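Local coordinates for protein kappa-carrageenase (Pseudoalteromonas carrageenovora, PDB 1DYP) that hydrolyses the beta-1,4 linkages between galactose 4-sulfate and 3,6-anhydrogalactose within kappa-carrageenan chains, using a tunnel-shaped active site in its family 16 glycoside hydrolase catalytic domain, at residues 104-109 against 255-260; 85-89 against 227-231; 147-151 against 185-189; 39-43 against 230-234; 3-7 against 98-102. The protein carries 1 engineered substitution. All blocks are in the same frame, centred on the assembly; numbering follows the deposited sequence.

Interaction 1 of 5, residues 104-109 against 255-260; sequences IKGAST and GFPTSM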
# COMPACT_ATOMS: atom_id res chain seq x y z
N ILE A 104 -0.45 6.70 10.82
CA ILE A 104 -1.77 6.23 10.42
C ILE A 104 -2.66 5.68 11.52
O ILE A 104 -2.20 5.08 12.48
CB ILE A 104 -1.61 5.12 9.35
CG1 ILE A 104 -0.87 5.67 8.13
CG2 ILE A 104 -2.96 4.53 8.98
CD1 ILE A 104 -0.39 4.60 7.17
N LYS A 105 -3.96 5.89 11.33
CA LYS A 105 -4.98 5.38 12.23
C LYS A 105 -5.84 4.51 11.32
O LYS A 105 -6.31 4.98 10.28
CB LYS A 105 -5.81 6.52 12.80
CG LYS A 105 -6.92 6.10 13.74
CD LYS A 105 -7.56 7.37 14.27
CE LYS A 105 -8.70 7.13 15.19
NZ LYS A 105 -9.18 8.46 15.67
N GLY A 106 -6.01 3.25 11.68
CA GLY A 106 -6.80 2.35 10.86
C GLY A 106 -8.28 2.64 10.87
O GLY A 106 -8.77 3.43 11.69
N ALA A 107 -9.01 2.02 9.94
CA ALA A 107 -10.46 2.20 9.86
C ALA A 107 -11.08 1.43 11.02
O ALA A 107 -10.56 0.39 11.42
CB ALA A 107 -10.97 1.66 8.52
N SER A 108 -12.18 1.93 11.56
CA SER A 108 -12.82 1.28 12.70
C SER A 108 -13.43 -0.07 12.37
O SER A 108 -13.43 -0.98 13.20
CB SER A 108 -13.91 2.19 13.28
OG SER A 108 -14.98 2.35 12.38
N THR A 109 -13.94 -0.22 11.15
CA THR A 109 -14.56 -1.47 10.74
C THR A 109 -13.57 -2.59 10.48
O THR A 109 -12.54 -2.39 9.84
CB THR A 109 -15.42 -1.24 9.48
OG1 THR A 109 -16.49 -0.35 9.80
CG2 THR A 109 -15.99 -2.55 8.95
N GLY A 255 -21.21 -0.89 8.66
CA GLY A 255 -19.79 -0.70 8.87
C GLY A 255 -19.19 0.26 7.87
O GLY A 255 -17.99 0.54 7.90
N PHE A 256 -20.02 0.77 6.96
CA PHE A 256 -19.57 1.72 5.96
C PHE A 256 -20.42 2.98 6.03
O PHE A 256 -21.60 2.92 6.37
CB PHE A 256 -19.66 1.12 4.55
CG PHE A 256 -18.74 -0.05 4.35
CD1 PHE A 256 -19.13 -1.33 4.72
CD2 PHE A 256 -17.46 0.14 3.83
CE1 PHE A 256 -18.26 -2.41 4.58
CE2 PHE A 256 -16.58 -0.93 3.69
CZ PHE A 256 -16.98 -2.20 4.07
N PRO A 257 -19.83 4.14 5.72
CA PRO A 257 -18.43 4.31 5.32
C PRO A 257 -17.46 4.11 6.47
O PRO A 257 -17.83 4.25 7.64
CB PRO A 257 -18.40 5.74 4.80
CG PRO A 257 -19.37 6.43 5.71
CD PRO A 257 -20.52 5.44 5.76
N THR A 258 -16.23 3.77 6.14
CA THR A 258 -15.19 3.58 7.13
C THR A 258 -13.94 4.19 6.51
O THR A 258 -13.73 4.09 5.30
CB THR A 258 -15.00 2.09 7.48
OG1 THR A 258 -14.17 1.98 8.65
CG2 THR A 258 -14.37 1.32 6.33
N SER A 259 -13.11 4.83 7.32
CA SER A 259 -11.93 5.48 6.79
C SER A 259 -10.67 5.37 7.63
O SER A 259 -10.72 5.28 8.85
CB SER A 259 -12.24 6.96 6.57
OG SER A 259 -12.67 7.55 7.79
N MSE A 260 -9.54 5.40 6.94
CA MSE A 260 -8.24 5.33 7.58
C MSE A 260 -7.84 6.80 7.54
O MSE A 260 -8.27 7.55 6.66
CB MSE A 260 -7.26 4.51 6.74
CG MSE A 260 -6.96 5.13 5.39
SE MSE A 260 -5.72 4.11 4.30
CE MSE A 260 -4.05 4.71 5.04
O HOH W 1 -16.75 2.77 10.32
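A107 and T258 sit at the centre of this contact, where the chain leaving strand 98-105 of the family 16 beta-sandwich runs on as a loop beside the start of strand 258-270. A107 belongs to that loop, T258 to the strand, and the two segments point almost exactly opposite ways (174° apart). The buried end is compact. A107 CB presses on T258 OG1 at 3.2 Å, and the hydroxyl is there because T258 holds it away from its own backbone N (chi1 -168°). Alongside, two backbone CA-H groups lean on carbonyls of the other segment: A107 CA lies 3.3 Å from S259 O, and M260 CA is just as near to K105 O. S259 O is also a ligand of a cadmium ion, so that carbonyl has a metal as well as a CH neighbour. Deeper still, the selenomethionine M260 bends at its last torsion (chi3 -82°) and brings CE to 4.1 Å from I104 CG2, the two side chains crossing at a slant. L229 and V262 continue this apolar layer beyond I104.

The other end is looser and wetter. The T109 N bond to T258 OG1 is weak, at 3.3 Å. S108 is exposed, and a water held 2.7 Å from its OG also reaches P257 O, T258 OG1 and T109 OG1, tying the two segments together through solvent. T109 OG1 accepts from that water and gives its own proton to G255 O, 2.6 Å away, meeting a lone pair in the carbonyl plane.

Interaction 2 of 5, residues 85-89 against 227-231; sequences TSGVA and LTLSQ
S86 OG donates to Q231 O over just 2.6 Å, the shortest polar bond between these two strands. The hydroxyl arrives tilted 28° out of the carbonyl plane, and S86 can offer it because OG lies far round from its own backbone N (chi1 -162°). T59 OG1 bonds to the same S86 OG and also to Q231 NE2, so one threonine bonds both residues of the pair.

From there the segments form an antiparallel ladder. Q231 N reaches G87 O at 3.3 Å, a longer link at the point where strand 75-95 is interrupted. Further on, A89 and L229 make a hydrogen-bonded pair, with A89 N to L229 O at 2.8 Å and L229 N to A89 O at 2.9 Å. Between these rungs V88 and S230 face each other as a non-hydrogen-bonded pair. Here V88 CG2 rests 3.8 Å from S230 CB and crosses the T228 methyl CG2 at 3.6 Å, a small apolar patch next to hydroxyls that look elsewhere: S230 OG bonds to W118 NE1, and T228 OG1 to N226 O. The opposite face carries A89 and L229, with A89 CB and L229 CB 4.4 Å apart.

W43 packs on V88, whereas V262, F117 and F23 touch L229. Strand 225-233 thus lies between 75-95 and 113-120 in the jelly-roll sandwich, while strand 75-95 pairs through T85 with strand 54-70 and through S86 with the parallel strand 41-43.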
# COMPACT_ATOMS: atom_id res chain seq x y z
N THR A 85 -16.42 1.78 -3.30
CA THR A 85 -15.46 2.70 -3.88
C THR A 85 -14.54 3.05 -2.72
O THR A 85 -14.93 2.91 -1.56
CB THR A 85 -16.11 3.99 -4.43
OG1 THR A 85 -16.86 4.65 -3.40
CG2 THR A 85 -17.01 3.67 -5.61
N SER A 86 -13.32 3.47 -3.01
CA SER A 86 -12.42 3.80 -1.92
C SER A 86 -11.51 4.98 -2.25
O SER A 86 -11.65 5.60 -3.31
CB SER A 86 -11.58 2.59 -1.54
OG SER A 86 -11.01 2.77 -0.26
N GLY A 87 -10.60 5.27 -1.34
CA GLY A 87 -9.69 6.39 -1.52
C GLY A 87 -8.23 6.02 -1.65
O GLY A 87 -7.77 5.03 -1.08
N VAL A 88 -7.51 6.84 -2.40
CA VAL A 88 -6.09 6.62 -2.64
C VAL A 88 -5.37 7.95 -2.84
O VAL A 88 -5.96 8.94 -3.29
CB VAL A 88 -5.87 5.75 -3.90
CG1 VAL A 88 -6.49 6.43 -5.12
CG2 VAL A 88 -4.37 5.52 -4.13
N ALA A 89 -4.10 7.96 -2.47
CA ALA A 89 -3.22 9.11 -2.65
C ALA A 89 -1.93 8.48 -3.14
O ALA A 89 -1.22 7.83 -2.37
CB ALA A 89 -3.01 9.84 -1.33
N LEU A 227 4.97 6.39 -4.13
CA LEU A 227 4.55 6.24 -2.74
C LEU A 227 3.04 6.36 -2.67
O LEU A 227 2.46 7.34 -3.14
CB LEU A 227 5.22 7.31 -1.88
CG LEU A 227 5.14 7.05 -0.38
CD1 LEU A 227 5.76 5.70 -0.04
CD2 LEU A 227 5.86 8.18 0.34
N THR A 228 2.41 5.37 -2.04
CA THR A 228 0.95 5.35 -1.99
C THR A 228 0.31 5.07 -0.63
O THR A 228 0.80 4.29 0.17
CB THR A 228 0.45 4.28 -2.99
OG1 THR A 228 1.13 4.46 -4.24
CG2 THR A 228 -1.05 4.41 -3.22
N LEU A 229 -0.81 5.75 -0.41
CA LEU A 229 -1.63 5.57 0.79
C LEU A 229 -2.99 5.21 0.20
O LEU A 229 -3.51 5.93 -0.65
CB LEU A 229 -1.71 6.87 1.59
CG LEU A 229 -0.42 7.28 2.30
CD1 LEU A 229 -0.43 8.77 2.61
CD2 LEU A 229 -0.26 6.46 3.57
N SER A 230 -3.55 4.08 0.62
CA SER A 230 -4.84 3.68 0.07
C SER A 230 -5.52 2.69 0.98
O SER A 230 -4.89 2.08 1.83
CB SER A 230 -4.64 3.05 -1.31
OG SER A 230 -3.86 1.87 -1.21
N GLN A 231 -6.82 2.52 0.79
CA GLN A 231 -7.57 1.56 1.58
C GLN A 231 -8.26 0.59 0.64
O GLN A 231 -9.06 1.00 -0.21
CB GLN A 231 -8.58 2.28 2.47
CG GLN A 231 -9.34 1.34 3.39
CD GLN A 231 -9.95 2.05 4.57
OE1 GLN A 231 -9.27 2.33 5.56
NE2 GLN A 231 -11.24 2.35 4.47

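Interaction 3 of 5, residues 147-151 against 185-189; sequences SAVRE and PFDPR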
# COMPACT_ATOMS: atom_id res chain seq x y z
N SER A 147 -6.90 -12.61 9.95
CA SER A 147 -7.97 -13.05 10.84
C SER A 147 -8.15 -12.22 12.11
O SER A 147 -9.28 -11.97 12.53
CB SER A 147 -7.77 -14.53 11.22
OG SER A 147 -6.71 -14.68 12.14
N ALA A 148 -7.04 -11.81 12.71
CA ALA A 148 -7.09 -11.01 13.94
C ALA A 148 -6.73 -9.57 13.63
O ALA A 148 -5.81 -9.29 12.86
CB ALA A 148 -6.12 -11.58 14.97
N VAL A 149 -7.46 -8.64 14.25
CA VAL A 149 -7.25 -7.22 14.01
C VAL A 149 -5.83 -6.72 14.30
O VAL A 149 -5.37 -5.77 13.67
CB VAL A 149 -8.27 -6.38 14.82
CG1 VAL A 149 -7.91 -6.40 16.30
CG2 VAL A 149 -8.32 -4.96 14.27
N ARG A 150 -5.13 -7.34 15.24
CA ARG A 150 -3.78 -6.88 15.56
C ARG A 150 -2.67 -7.47 14.71
O ARG A 150 -1.49 -7.17 14.91
CB ARG A 150 -3.48 -7.11 17.05
CG ARG A 150 -4.38 -6.28 17.95
CD ARG A 150 -3.92 -6.28 19.40
NE ARG A 150 -4.78 -5.42 20.21
CZ ARG A 150 -4.53 -5.05 21.46
NH1 ARG A 150 -3.42 -5.46 22.06
NH2 ARG A 150 -5.38 -4.26 22.10
N GLU A 151 -3.03 -8.31 13.74
CA GLU A 151 -2.02 -8.88 12.86
C GLU A 151 -1.79 -7.93 11.69
O GLU A 151 -2.73 -7.60 10.96
CB GLU A 151 -2.48 -10.24 12.32
CG GLU A 151 -1.44 -10.97 11.47
CD GLU A 151 -0.17 -11.30 12.25
OE1 GLU A 151 -0.25 -11.44 13.49
OE2 GLU A 151 0.90 -11.44 11.62
N PRO A 185 1.30 -4.64 19.16
CA PRO A 185 1.09 -4.58 20.61
C PRO A 185 -0.02 -3.59 20.96
O PRO A 185 -0.11 -3.10 22.09
CB PRO A 185 2.46 -4.14 21.13
CG PRO A 185 2.92 -3.22 20.05
CD PRO A 185 2.55 -3.97 18.78
N PHE A 186 -0.86 -3.31 19.97
CA PHE A 186 -1.96 -2.36 20.13
C PHE A 186 -2.99 -2.58 19.03
O PHE A 186 -2.72 -3.30 18.06
CB PHE A 186 -1.43 -0.93 20.05
CG PHE A 186 -0.65 -0.64 18.79
CD1 PHE A 186 -1.32 -0.38 17.59
CD2 PHE A 186 0.74 -0.64 18.79
CE1 PHE A 186 -0.61 -0.13 16.42
CE2 PHE A 186 1.46 -0.40 17.62
CZ PHE A 186 0.79 -0.14 16.43
N ASP A 187 -4.16 -1.99 19.19
CA ASP A 187 -5.21 -2.08 18.17
C ASP A 187 -4.88 -0.94 17.21
O ASP A 187 -4.90 0.22 17.60
CB ASP A 187 -6.58 -1.86 18.80
CG ASP A 187 -7.71 -2.11 17.82
OD1 ASP A 187 -7.59 -1.70 16.65
OD2 ASP A 187 -8.72 -2.72 18.23
N PRO A 188 -4.57 -1.26 15.95
CA PRO A 188 -4.23 -0.19 14.99
C PRO A 188 -5.36 0.77 14.67
O PRO A 188 -5.14 1.78 14.00
CB PRO A 188 -3.76 -0.97 13.77
CG PRO A 188 -4.61 -2.20 13.81
CD PRO A 188 -4.60 -2.57 15.29
N ARG A 189 -6.56 0.48 15.15
CA ARG A 189 -7.71 1.34 14.91
C ARG A 189 -7.82 2.40 16.00
O ARG A 189 -8.64 3.31 15.91
CB ARG A 189 -8.99 0.51 14.88
CG ARG A 189 -8.99 -0.58 13.82
CD ARG A 189 -10.21 -1.47 13.97
NE ARG A 189 -10.17 -2.22 15.22
CZ ARG A 189 -11.11 -3.06 15.61
NH1 ARG A 189 -12.18 -3.26 14.85
NH2 ARG A 189 -10.98 -3.72 16.75
O HOH W 2 -7.59 -5.14 19.73
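With chi1 at 73°, V149 swings its CG2 methyl away from its own backbone N and lays it over one face of the R189 guanidinium, 3.4 Å from NE. R189 meets it by bending at chi3 (-66°), and the two side chains cross at about a right angle. The same bend lets R189 grip D187 side-on: NE bonds to OD1 at 3.0 Å and NH2 forms the salt bridge to OD2 at 2.9 Å, both oxygens nearly in the guanidinium plane and both using syn lone pairs. D187 OD1 takes a second donor, R189 N, on its anti side, which makes an Asx turn. Facing it is a type I turn from A148 to E151, so two loops at the rim of the beta-sandwich meet turn against turn. A leucine in place of R189 would probably leave the D187 carboxylate without its charged mate and take from S108 O the donor that NH1 supplies.

R150 lies alongside the other loop with its chain extended, CG resting 3.4 Å from F186 O. One face of its guanidinium lies over the F186-D187 peptide, toward the rim, with D187 N standing 3.4 Å above the plane. A water accepts from R150 NE at 2.9 Å and donates to D187 OD2. P188 CG closes on V149 O at 3.7 Å, and the F186 ring is stacked on H193.

Interaction 4 of 5, residues 39-43 against 230-234; sequences GVWSW and SQGLR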
# COMPACT_ATOMS: atom_id res chain seq x y z
N GLY A 39 -8.39 -4.47 -8.25
CA GLY A 39 -9.14 -5.05 -7.16
C GLY A 39 -10.61 -5.08 -7.52
O GLY A 39 -10.96 -5.14 -8.70
N VAL A 40 -11.48 -5.04 -6.52
CA VAL A 40 -12.91 -5.07 -6.78
C VAL A 40 -13.62 -3.83 -6.26
O VAL A 40 -14.72 -3.89 -5.72
CB VAL A 40 -13.56 -6.32 -6.16
CG1 VAL A 40 -13.02 -7.56 -6.86
CG2 VAL A 40 -13.27 -6.38 -4.66
N TRP A 41 -12.96 -2.69 -6.42
CA TRP A 41 -13.52 -1.41 -6.02
C TRP A 41 -12.96 -0.41 -7.00
O TRP A 41 -12.13 -0.76 -7.84
CB TRP A 41 -13.07 -1.05 -4.60
CG TRP A 41 -11.59 -1.03 -4.43
CD1 TRP A 41 -10.75 0.02 -4.68
CD2 TRP A 41 -10.76 -2.13 -4.04
NE1 TRP A 41 -9.44 -0.37 -4.48
CE2 TRP A 41 -9.42 -1.68 -4.08
CE3 TRP A 41 -11.02 -3.46 -3.67
CZ2 TRP A 41 -8.34 -2.51 -3.76
CZ3 TRP A 41 -9.94 -4.29 -3.35
CH2 TRP A 41 -8.62 -3.81 -3.40
N SER A 42 -13.42 0.83 -6.92
CA SER A 42 -12.91 1.86 -7.81
C SER A 42 -12.51 3.04 -6.95
O SER A 42 -13.13 3.31 -5.92
CB SER A 42 -13.98 2.29 -8.82
OG SER A 42 -14.33 1.21 -9.67
N TRP A 43 -11.45 3.72 -7.36
CA TRP A 43 -10.99 4.88 -6.64
C TRP A 43 -11.83 6.08 -7.04
O TRP A 43 -12.22 6.22 -8.20
CB TRP A 43 -9.53 5.18 -6.98
CG TRP A 43 -8.60 4.04 -6.77
CD1 TRP A 43 -7.84 3.43 -7.72
CD2 TRP A 43 -8.29 3.40 -5.53
NE1 TRP A 43 -7.07 2.44 -7.15
CE2 TRP A 43 -7.33 2.40 -5.80
CE3 TRP A 43 -8.74 3.57 -4.21
CZ2 TRP A 43 -6.80 1.58 -4.80
CZ3 TRP A 43 -8.21 2.75 -3.21
CH2 TRP A 43 -7.25 1.76 -3.52
N SER A 230 -3.55 4.08 0.62
CA SER A 230 -4.84 3.68 0.07
C SER A 230 -5.52 2.69 0.98
O SER A 230 -4.89 2.08 1.83
CB SER A 230 -4.64 3.05 -1.31
OG SER A 230 -3.86 1.87 -1.21
N GLN A 231 -6.82 2.52 0.79
CA GLN A 231 -7.57 1.56 1.58
C GLN A 231 -8.26 0.59 0.64
O GLN A 231 -9.06 1.00 -0.21
CB GLN A 231 -8.58 2.28 2.47
CG GLN A 231 -9.34 1.34 3.39
CD GLN A 231 -9.95 2.05 4.57
OE1 GLN A 231 -9.27 2.33 5.56
NE2 GLN A 231 -11.24 2.35 4.47
N GLY A 232 -7.93 -0.68 0.78
CA GLY A 232 -8.53 -1.69 -0.08
C GLY A 232 -9.63 -2.48 0.60
O GLY A 232 -9.80 -2.42 1.81
N LEU A 233 -10.38 -3.22 -0.20
CA LEU A 233 -11.48 -4.04 0.29
C LEU A 233 -10.95 -5.45 0.58
O LEU A 233 -10.03 -5.93 -0.09
CB LEU A 233 -12.59 -4.10 -0.76
CG LEU A 233 -13.99 -4.51 -0.31
CD1 LEU A 233 -14.58 -3.44 0.62
CD2 LEU A 233 -14.87 -4.68 -1.55
N ARG A 234 -11.54 -6.11 1.58
CA ARG A 234 -11.12 -7.45 1.96
C ARG A 234 -12.32 -8.29 2.39
O ARG A 234 -13.45 -7.82 2.38
CB ARG A 234 -10.13 -7.37 3.13
CG ARG A 234 -8.82 -6.65 2.81
CD ARG A 234 -7.98 -7.45 1.82
NE ARG A 234 -6.63 -6.89 1.66
CZ ARG A 234 -6.30 -5.95 0.79
NH1 ARG A 234 -7.22 -5.43 -0.01
NH2 ARG A 234 -5.04 -5.53 0.72
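W41 lays one indole face on the backbone of strand 225-233: G232 CA sits over the six-membered ring, 4.0 Å from its centroid, in a CH-pi contact. L233 N stands 3.3 Å above the same face. W43 instead points an edge at the strand, CZ3 lying 3.6 Å from Q231 O near the ring plane, while its CH2 touches S230 CB. The two tryptophans also meet, W41 NE1 lying over a face of W43.

Among apolar side chains, L233 CB presses on W41 CE3 at 3.4 Å, and V40 CG2 crosses L233 CD2 at about a right angle. The axes of 41-43 and 230-233 approach to 8.3 Å and run nearly antiparallel; each strand pairs with 75-95 in the jelly-roll sandwich. An alanine at W41 is likely to open a gap over G232 and leave the L233 side chain free to shift.

The polar element is R234, important for substrate recognition. Bent at chi2 (-68°), it curls back so that NH1 bonds L233 O at 2.9 Å from above the carbonyl plane. Q145 OE1 takes its NE, and NH2 makes a long, weak ion pair with the proton donor E142.

Interaction 5 of 5, residues 3-7 against 98-102; sequences QPPIA and GYYEA
P4 starts the contact, its CB reaching 3.6 Å to Y99 CD2. P4 O then accepts A7 N at 3.0 Å, closing a type I turn from P4 to A7, and this bend is what presents three residues in a row to one tyrosine.

P5, the most exposed of the three, comes next and crosses the outer part of Y99 at a slant. Its CD is 3.6 Å from Y99 CE2, and its CG sits as far from Y99 OH. The same CG comes much closer to a charged group: E101 OE1 is 3.1 Å from it. E101 runs out fully extended to get there, and OE1 ends level with the Y99 ring, at its edge. The other carboxylate oxygen, OE2, is taken by Y264 OH. Y99 and E101 lie two apart on strand 98-105, so they project to the same side; that strand runs between 193-199 and 258-270 in the beta-sandwich, and the N-terminal turn packs on it before the chain enters strand 13-15.

I6 finishes the walk by lying over a face of Y99. Its CG1 sits between the backbone N and the carbonyl carbon (chi1 65°), which holds it over the ring, 4.2 Å from the Y99 centroid and 21° off the normal, a CH-pi contact displaced toward the rim. From there CD1 drops to 3.3 Å from Y99 CD1, and the CG2 branch spreads the other way, to 3.7 Å from Y99 CE1. W13 touches P4, I6 and Y99 alike, while W268 packs against P4 and Y99.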
# COMPACT_ATOMS: atom_id res chain seq x y z
N GLN A 3 14.26 15.46 10.80
CA GLN A 3 15.02 14.23 10.57
C GLN A 3 14.29 12.94 10.92
O GLN A 3 13.46 12.91 11.84
CB GLN A 3 16.33 14.29 11.35
CG GLN A 3 17.25 15.43 10.96
CD GLN A 3 17.81 15.29 9.56
OE1 GLN A 3 18.55 14.35 9.28
NE2 GLN A 3 17.46 16.22 8.69
N PRO A 4 14.60 11.84 10.21
CA PRO A 4 13.97 10.54 10.46
C PRO A 4 14.39 9.95 11.80
O PRO A 4 15.51 10.17 12.26
CB PRO A 4 14.45 9.70 9.28
CG PRO A 4 15.81 10.25 9.01
CD PRO A 4 15.58 11.75 9.11
N PRO A 5 13.50 9.19 12.45
CA PRO A 5 13.75 8.56 13.75
C PRO A 5 14.91 7.57 13.79
O PRO A 5 15.44 7.29 14.86
CB PRO A 5 12.41 7.90 14.07
CG PRO A 5 11.89 7.54 12.71
CD PRO A 5 12.18 8.79 11.92
N ILE A 6 15.29 7.03 12.64
CA ILE A 6 16.38 6.07 12.59
C ILE A 6 17.72 6.75 12.36
O ILE A 6 18.75 6.09 12.24
CB ILE A 6 16.17 5.03 11.47
CG1 ILE A 6 16.22 5.72 10.10
CG2 ILE A 6 14.84 4.32 11.66
CD1 ILE A 6 16.34 4.76 8.94
N ALA A 7 17.72 8.08 12.30
CA ALA A 7 18.95 8.83 12.09
C ALA A 7 19.91 8.55 13.24
O ALA A 7 19.54 8.65 14.41
CB ALA A 7 18.65 10.32 12.00
N GLY A 98 15.61 5.12 0.64
CA GLY A 98 15.29 6.18 1.57
C GLY A 98 14.47 5.67 2.74
O GLY A 98 14.11 4.49 2.78
N TYR A 99 14.19 6.55 3.69
CA TYR A 99 13.39 6.16 4.84
C TYR A 99 12.01 6.77 4.65
O TYR A 99 11.88 7.96 4.36
CB TYR A 99 14.00 6.68 6.14
CG TYR A 99 13.21 6.22 7.34
CD1 TYR A 99 13.25 4.89 7.76
CD2 TYR A 99 12.37 7.10 8.02
CE1 TYR A 99 12.47 4.45 8.82
CE2 TYR A 99 11.59 6.67 9.08
CZ TYR A 99 11.65 5.34 9.48
OH TYR A 99 10.88 4.91 10.53
N TYR A 100 10.99 5.94 4.80
CA TYR A 100 9.60 6.36 4.62
C TYR A 100 8.83 6.15 5.91
O TYR A 100 9.01 5.15 6.59
CB TYR A 100 8.93 5.54 3.53
CG TYR A 100 9.63 5.54 2.19
CD1 TYR A 100 10.79 4.79 1.99
CD2 TYR A 100 9.11 6.26 1.12
CE1 TYR A 100 11.41 4.75 0.74
CE2 TYR A 100 9.72 6.22 -0.13
CZ TYR A 100 10.86 5.46 -0.31
OH TYR A 100 11.44 5.40 -1.56
N GLU A 101 7.93 7.08 6.22
CA GLU A 101 7.14 6.96 7.43
C GLU A 101 5.79 7.64 7.29
O GLU A 101 5.68 8.72 6.73
CB GLU A 101 7.91 7.57 8.60
CG GLU A 101 7.16 7.58 9.92
CD GLU A 101 8.00 8.15 11.04
OE1 GLU A 101 9.05 7.55 11.37
OE2 GLU A 101 7.62 9.20 11.60
N ALA A 102 4.76 6.98 7.80
CA ALA A 102 3.42 7.55 7.78
C ALA A 102 2.80 7.31 9.15
O ALA A 102 3.00 6.25 9.75
CB ALA A 102 2.57 6.89 6.69

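How the interactions relate
Four of the five contacts involve strands of the sandwich; interaction 3 joins two surface loops, nested along the chain inside interactions 1, 2 and 4. Interactions 2 and 4, their centres about 8 Å apart, end together on strand 225-233 and share S230 and Q231. Interaction 1 crosses both along the chain and meets them where Q231 NE2 reaches T258 O; it touches interaction 3 through G106 with P188 and S108 with R189. Interaction 5 closes before 1 and 3 open. It uses strand 98-105, as interaction 1 does, but its centre is about 25 Å from that of interaction 1 and about 27 Å from that of interaction 4. Interaction 4 holds R234 near E142, whereas interaction 5 lies away from the active site.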